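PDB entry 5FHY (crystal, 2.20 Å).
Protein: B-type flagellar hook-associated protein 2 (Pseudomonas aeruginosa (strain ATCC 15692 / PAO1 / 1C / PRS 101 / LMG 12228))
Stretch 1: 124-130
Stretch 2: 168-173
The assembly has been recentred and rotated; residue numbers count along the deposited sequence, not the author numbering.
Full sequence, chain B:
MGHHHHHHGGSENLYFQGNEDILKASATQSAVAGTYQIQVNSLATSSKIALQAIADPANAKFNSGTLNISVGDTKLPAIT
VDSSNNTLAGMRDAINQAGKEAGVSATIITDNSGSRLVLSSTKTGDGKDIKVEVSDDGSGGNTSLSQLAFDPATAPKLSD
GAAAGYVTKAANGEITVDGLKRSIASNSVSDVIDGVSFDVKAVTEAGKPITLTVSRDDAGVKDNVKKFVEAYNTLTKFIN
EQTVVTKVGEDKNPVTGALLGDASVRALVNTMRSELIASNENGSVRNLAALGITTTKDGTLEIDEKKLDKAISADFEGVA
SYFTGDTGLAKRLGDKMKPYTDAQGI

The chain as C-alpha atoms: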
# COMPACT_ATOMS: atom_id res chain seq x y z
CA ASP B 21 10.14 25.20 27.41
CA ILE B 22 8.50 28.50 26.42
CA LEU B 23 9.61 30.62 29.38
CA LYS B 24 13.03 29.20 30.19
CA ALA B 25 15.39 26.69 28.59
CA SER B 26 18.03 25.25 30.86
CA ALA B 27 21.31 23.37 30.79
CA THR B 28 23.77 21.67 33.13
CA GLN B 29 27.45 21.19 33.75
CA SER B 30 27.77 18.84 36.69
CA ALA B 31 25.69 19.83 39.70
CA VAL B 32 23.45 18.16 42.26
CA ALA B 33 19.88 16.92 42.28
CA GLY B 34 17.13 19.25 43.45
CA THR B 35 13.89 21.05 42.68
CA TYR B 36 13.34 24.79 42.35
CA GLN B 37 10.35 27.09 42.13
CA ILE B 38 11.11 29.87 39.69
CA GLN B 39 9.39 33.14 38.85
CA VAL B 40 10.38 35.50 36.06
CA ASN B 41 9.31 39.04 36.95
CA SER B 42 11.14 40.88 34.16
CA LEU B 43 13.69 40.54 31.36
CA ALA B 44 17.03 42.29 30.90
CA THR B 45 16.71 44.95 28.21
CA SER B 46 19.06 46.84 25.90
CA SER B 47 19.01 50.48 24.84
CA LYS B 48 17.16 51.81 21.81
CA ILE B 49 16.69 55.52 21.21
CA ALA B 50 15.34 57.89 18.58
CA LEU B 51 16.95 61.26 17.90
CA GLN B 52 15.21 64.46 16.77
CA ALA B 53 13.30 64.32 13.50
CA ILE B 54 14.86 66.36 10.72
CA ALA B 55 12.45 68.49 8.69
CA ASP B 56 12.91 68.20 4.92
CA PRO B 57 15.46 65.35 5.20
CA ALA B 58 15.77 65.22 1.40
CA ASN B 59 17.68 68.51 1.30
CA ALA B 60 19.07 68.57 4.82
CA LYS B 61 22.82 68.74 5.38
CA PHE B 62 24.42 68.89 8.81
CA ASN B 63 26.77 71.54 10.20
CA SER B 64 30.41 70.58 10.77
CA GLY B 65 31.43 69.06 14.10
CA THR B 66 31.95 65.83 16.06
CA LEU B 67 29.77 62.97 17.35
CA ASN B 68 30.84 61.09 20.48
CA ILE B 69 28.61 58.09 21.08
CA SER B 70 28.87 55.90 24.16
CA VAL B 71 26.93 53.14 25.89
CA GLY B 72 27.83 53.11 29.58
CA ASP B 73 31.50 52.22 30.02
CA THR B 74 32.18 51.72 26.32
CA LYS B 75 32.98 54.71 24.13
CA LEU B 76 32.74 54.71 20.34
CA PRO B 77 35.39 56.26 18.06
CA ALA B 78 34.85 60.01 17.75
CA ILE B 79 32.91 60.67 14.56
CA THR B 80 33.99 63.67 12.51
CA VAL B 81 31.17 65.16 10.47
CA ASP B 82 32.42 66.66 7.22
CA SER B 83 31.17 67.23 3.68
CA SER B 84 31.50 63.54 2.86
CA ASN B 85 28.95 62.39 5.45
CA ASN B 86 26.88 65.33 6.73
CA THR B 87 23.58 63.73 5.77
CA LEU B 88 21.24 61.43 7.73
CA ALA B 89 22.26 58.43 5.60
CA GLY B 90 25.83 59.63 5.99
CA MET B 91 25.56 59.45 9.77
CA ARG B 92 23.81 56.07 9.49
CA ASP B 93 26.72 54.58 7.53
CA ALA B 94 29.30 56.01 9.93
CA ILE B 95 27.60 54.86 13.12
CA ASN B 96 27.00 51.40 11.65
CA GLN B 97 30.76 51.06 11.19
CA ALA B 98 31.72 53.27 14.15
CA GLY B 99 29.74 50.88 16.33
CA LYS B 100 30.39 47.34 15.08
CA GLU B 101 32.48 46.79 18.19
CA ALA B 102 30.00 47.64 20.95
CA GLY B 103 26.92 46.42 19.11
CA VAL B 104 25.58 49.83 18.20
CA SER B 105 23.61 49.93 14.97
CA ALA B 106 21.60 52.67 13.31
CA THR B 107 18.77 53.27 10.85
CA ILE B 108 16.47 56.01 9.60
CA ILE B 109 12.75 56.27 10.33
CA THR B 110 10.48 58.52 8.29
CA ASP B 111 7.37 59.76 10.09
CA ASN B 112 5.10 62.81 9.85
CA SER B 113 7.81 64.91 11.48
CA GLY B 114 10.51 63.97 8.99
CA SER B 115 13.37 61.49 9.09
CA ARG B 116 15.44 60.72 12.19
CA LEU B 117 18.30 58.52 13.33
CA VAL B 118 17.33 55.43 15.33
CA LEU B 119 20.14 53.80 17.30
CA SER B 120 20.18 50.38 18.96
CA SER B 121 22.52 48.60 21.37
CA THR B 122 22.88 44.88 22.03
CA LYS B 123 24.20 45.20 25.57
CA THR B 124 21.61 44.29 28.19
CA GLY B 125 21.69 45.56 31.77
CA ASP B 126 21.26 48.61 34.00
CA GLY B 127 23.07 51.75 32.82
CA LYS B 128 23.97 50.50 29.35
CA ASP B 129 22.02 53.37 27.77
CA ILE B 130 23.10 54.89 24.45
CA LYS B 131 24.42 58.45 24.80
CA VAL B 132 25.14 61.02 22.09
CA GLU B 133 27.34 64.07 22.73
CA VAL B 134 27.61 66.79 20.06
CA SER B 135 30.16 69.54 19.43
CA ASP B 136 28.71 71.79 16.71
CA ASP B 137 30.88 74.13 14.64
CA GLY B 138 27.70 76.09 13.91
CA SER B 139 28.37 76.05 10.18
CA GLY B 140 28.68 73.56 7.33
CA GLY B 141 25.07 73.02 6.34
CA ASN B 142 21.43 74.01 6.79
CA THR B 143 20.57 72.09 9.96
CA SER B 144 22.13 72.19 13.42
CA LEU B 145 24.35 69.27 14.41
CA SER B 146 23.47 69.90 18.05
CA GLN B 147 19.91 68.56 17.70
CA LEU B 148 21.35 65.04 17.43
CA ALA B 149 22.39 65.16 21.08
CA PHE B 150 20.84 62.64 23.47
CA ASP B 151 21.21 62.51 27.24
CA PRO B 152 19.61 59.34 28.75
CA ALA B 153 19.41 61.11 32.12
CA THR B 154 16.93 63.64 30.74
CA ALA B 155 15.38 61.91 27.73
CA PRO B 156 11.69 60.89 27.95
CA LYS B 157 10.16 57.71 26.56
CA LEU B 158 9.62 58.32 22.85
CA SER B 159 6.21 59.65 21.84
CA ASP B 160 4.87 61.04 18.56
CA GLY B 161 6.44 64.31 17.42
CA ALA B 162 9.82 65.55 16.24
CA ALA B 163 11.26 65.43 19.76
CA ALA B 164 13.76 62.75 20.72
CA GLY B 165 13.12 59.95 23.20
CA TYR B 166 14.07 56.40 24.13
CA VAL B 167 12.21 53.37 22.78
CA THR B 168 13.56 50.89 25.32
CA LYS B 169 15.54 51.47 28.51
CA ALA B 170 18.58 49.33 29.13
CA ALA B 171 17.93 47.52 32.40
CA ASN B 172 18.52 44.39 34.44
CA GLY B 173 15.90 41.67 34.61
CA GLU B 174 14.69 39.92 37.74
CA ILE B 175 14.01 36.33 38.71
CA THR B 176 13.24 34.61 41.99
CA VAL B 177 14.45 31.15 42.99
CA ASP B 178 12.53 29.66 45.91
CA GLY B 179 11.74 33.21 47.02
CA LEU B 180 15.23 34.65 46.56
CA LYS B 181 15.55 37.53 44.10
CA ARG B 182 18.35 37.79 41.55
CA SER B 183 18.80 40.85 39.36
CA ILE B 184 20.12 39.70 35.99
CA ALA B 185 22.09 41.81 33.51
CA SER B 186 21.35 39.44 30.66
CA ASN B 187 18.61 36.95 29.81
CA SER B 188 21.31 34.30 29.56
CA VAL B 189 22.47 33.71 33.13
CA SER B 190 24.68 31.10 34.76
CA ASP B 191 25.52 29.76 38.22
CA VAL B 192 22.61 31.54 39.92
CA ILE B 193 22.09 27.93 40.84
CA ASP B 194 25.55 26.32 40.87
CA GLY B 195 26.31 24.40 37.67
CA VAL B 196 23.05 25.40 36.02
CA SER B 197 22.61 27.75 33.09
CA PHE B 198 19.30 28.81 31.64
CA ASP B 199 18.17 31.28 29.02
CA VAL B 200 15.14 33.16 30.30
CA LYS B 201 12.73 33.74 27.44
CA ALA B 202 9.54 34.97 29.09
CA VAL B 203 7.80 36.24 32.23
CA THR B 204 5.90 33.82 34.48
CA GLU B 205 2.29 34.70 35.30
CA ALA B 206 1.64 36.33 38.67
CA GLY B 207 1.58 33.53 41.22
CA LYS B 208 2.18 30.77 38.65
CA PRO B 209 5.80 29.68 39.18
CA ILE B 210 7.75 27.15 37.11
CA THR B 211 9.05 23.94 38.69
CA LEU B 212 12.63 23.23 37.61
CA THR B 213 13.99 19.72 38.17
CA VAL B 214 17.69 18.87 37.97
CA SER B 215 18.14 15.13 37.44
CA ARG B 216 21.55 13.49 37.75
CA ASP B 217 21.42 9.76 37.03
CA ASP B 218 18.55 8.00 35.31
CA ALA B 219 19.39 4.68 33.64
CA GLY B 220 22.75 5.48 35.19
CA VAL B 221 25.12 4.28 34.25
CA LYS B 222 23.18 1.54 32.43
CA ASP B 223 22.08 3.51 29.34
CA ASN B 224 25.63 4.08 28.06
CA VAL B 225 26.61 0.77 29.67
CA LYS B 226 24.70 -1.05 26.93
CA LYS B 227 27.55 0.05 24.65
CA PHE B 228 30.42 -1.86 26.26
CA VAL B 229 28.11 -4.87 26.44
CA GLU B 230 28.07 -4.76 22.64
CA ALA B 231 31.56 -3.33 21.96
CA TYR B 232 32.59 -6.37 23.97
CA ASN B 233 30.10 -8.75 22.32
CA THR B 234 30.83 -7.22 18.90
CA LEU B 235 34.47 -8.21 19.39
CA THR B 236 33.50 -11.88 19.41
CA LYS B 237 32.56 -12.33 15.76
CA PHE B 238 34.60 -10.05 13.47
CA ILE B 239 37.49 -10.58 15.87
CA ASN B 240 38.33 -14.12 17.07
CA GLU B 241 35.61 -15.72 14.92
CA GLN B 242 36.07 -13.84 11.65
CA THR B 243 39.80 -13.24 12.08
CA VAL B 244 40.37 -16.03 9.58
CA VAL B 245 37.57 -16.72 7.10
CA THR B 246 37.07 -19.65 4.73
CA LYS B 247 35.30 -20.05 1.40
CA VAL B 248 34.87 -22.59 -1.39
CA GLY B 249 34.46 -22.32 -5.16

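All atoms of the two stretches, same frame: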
# COMPACT_ATOMS: atom_id res chain seq x y z
N THR B 124 22.68 44.26 27.21
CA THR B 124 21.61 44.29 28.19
C THR B 124 22.15 44.65 29.57
O THR B 124 23.32 44.39 29.86
CB THR B 124 20.88 42.94 28.26
OG1 THR B 124 21.83 41.89 28.43
CG2 THR B 124 20.07 42.70 26.99
N GLY B 125 21.31 45.26 30.40
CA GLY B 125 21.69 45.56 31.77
C GLY B 125 21.41 46.99 32.18
O GLY B 125 21.16 47.84 31.33
N ASP B 126 21.44 47.26 33.48
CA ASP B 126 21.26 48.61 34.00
C ASP B 126 22.41 49.53 33.58
O ASP B 126 23.58 49.17 33.70
CB ASP B 126 21.15 48.59 35.53
CG ASP B 126 19.85 47.98 36.02
OD1 ASP B 126 18.80 48.22 35.40
OD2 ASP B 126 19.90 47.25 37.03
N GLY B 127 22.07 50.73 33.11
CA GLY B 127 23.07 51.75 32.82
C GLY B 127 23.72 51.67 31.45
O GLY B 127 24.54 52.52 31.10
N LYS B 128 23.38 50.65 30.67
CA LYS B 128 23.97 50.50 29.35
C LYS B 128 23.12 51.27 28.33
O LYS B 128 22.76 50.74 27.28
CB LYS B 128 24.08 49.02 28.94
CG LYS B 128 25.07 48.21 29.77
CD LYS B 128 24.42 47.74 31.06
CE LYS B 128 25.37 46.93 31.93
NZ LYS B 128 24.70 46.55 33.20
N ASP B 129 22.81 52.52 28.66
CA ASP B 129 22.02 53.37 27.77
C ASP B 129 22.92 53.99 26.70
O ASP B 129 24.10 54.24 26.95
CB ASP B 129 21.32 54.48 28.57
CG ASP B 129 20.21 53.94 29.46
OD1 ASP B 129 19.45 53.05 29.03
OD2 ASP B 129 20.10 54.42 30.61
N ILE B 130 22.36 54.24 25.52
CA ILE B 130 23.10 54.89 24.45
C ILE B 130 23.11 56.40 24.67
O ILE B 130 22.06 57.00 24.87
CB ILE B 130 22.51 54.56 23.06
CG1 ILE B 130 22.42 53.05 22.85
CG2 ILE B 130 23.37 55.18 21.95
CD1 ILE B 130 21.72 52.67 21.55
N THR B 168 13.40 51.82 24.21
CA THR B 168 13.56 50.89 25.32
C THR B 168 14.67 51.37 26.25
O THR B 168 15.67 51.92 25.79
CB THR B 168 13.90 49.47 24.84
OG1 THR B 168 15.20 49.47 24.24
CG2 THR B 168 12.89 48.97 23.82
N LYS B 169 14.49 51.16 27.55
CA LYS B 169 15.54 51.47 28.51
C LYS B 169 16.39 50.25 28.74
O LYS B 169 15.86 49.15 28.92
CB LYS B 169 14.95 51.93 29.84
CG LYS B 169 14.23 53.26 29.81
CD LYS B 169 15.19 54.45 29.87
CE LYS B 169 15.77 54.63 31.26
NZ LYS B 169 16.39 55.98 31.42
N ALA B 170 17.71 50.42 28.74
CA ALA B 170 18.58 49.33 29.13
C ALA B 170 18.38 49.09 30.63
O ALA B 170 18.37 50.03 31.42
CB ALA B 170 20.03 49.64 28.81
N ALA B 171 18.23 47.83 31.02
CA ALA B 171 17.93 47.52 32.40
C ALA B 171 18.22 46.06 32.73
O ALA B 171 18.27 45.21 31.84
CB ALA B 171 16.47 47.84 32.71
N ASN B 172 18.38 45.77 34.01
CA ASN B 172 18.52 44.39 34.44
C ASN B 172 17.16 43.74 34.53
O ASN B 172 16.15 44.42 34.73
CB ASN B 172 19.23 44.28 35.80
CG ASN B 172 20.71 44.56 35.72
OD1 ASN B 172 21.20 45.22 34.81
ND2 ASN B 172 21.45 44.04 36.69
N GLY B 173 17.12 42.42 34.39
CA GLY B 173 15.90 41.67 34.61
C GLY B 173 15.85 41.20 36.04
O GLY B 173 16.75 41.50 36.83
O HOH W 1 19.83 52.17 32.04

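The two stretches meet as irregular chain segments, at least 40 residues apart in sequence wherever they touch, and together bury 376 Å². Stretch 1 bends through a type II β turn from Gly125 to Lys128, and the closest CA pair is Asp126 CA and Ala171 CA, 3.9 Å apart; at Asp129 and Ala170 the CA atoms are 5.5 Å apart. The turn suits its glycines: at the backbone angles of Gly125 and Gly127 a CB would be jammed against the preceding carbonyl oxygen, and at Gly125 it would also clash with Lys128 NZ. Gly125 O approaches Ala171 N to 2.9 Å, but the angle is too poor for a hydrogen bond; the three hydrogen bonds between the stretches each pair a backbone amide with a side-chain oxygen.

Asp126 and Asn172 form a reciprocal pair. The amide Asp126 N donates to Asn172 OD1 in a very short 2.4 Å hydrogen bond, while Asn172 N donates to Asp126 OD1 at 2.8 Å. Each side chain thus supplies the acceptor for the other residue's backbone amide, and both have chi1 in the m well. Lys128 reinforces the turn from within, its extended end bringing NZ to 2.9 Å from Asp126 O in a hydrogen bond.

Asp129 repeats the side-chain-to-amide theme: its OD1 accepts from Ala170 N at 3.2 Å. Its charge also lies near that of Lys169, although Asp129 OD2 and Lys169 NZ, 4.1 Å apart, are beyond salt-bridge range. Ala170 directs its methyl toward stretch 1, where CB packs 3.3 Å from Lys128 O and 3.5 Å from Asp129 OD1. A water completes the junction, accepting from Gly127 N at 2.9 Å and donating to Asp129 OD2 and Ala170 O, each 2.7 Å from its oxygen, thereby linking the turn to a carbonyl that makes no direct hydrogen bond across the interface.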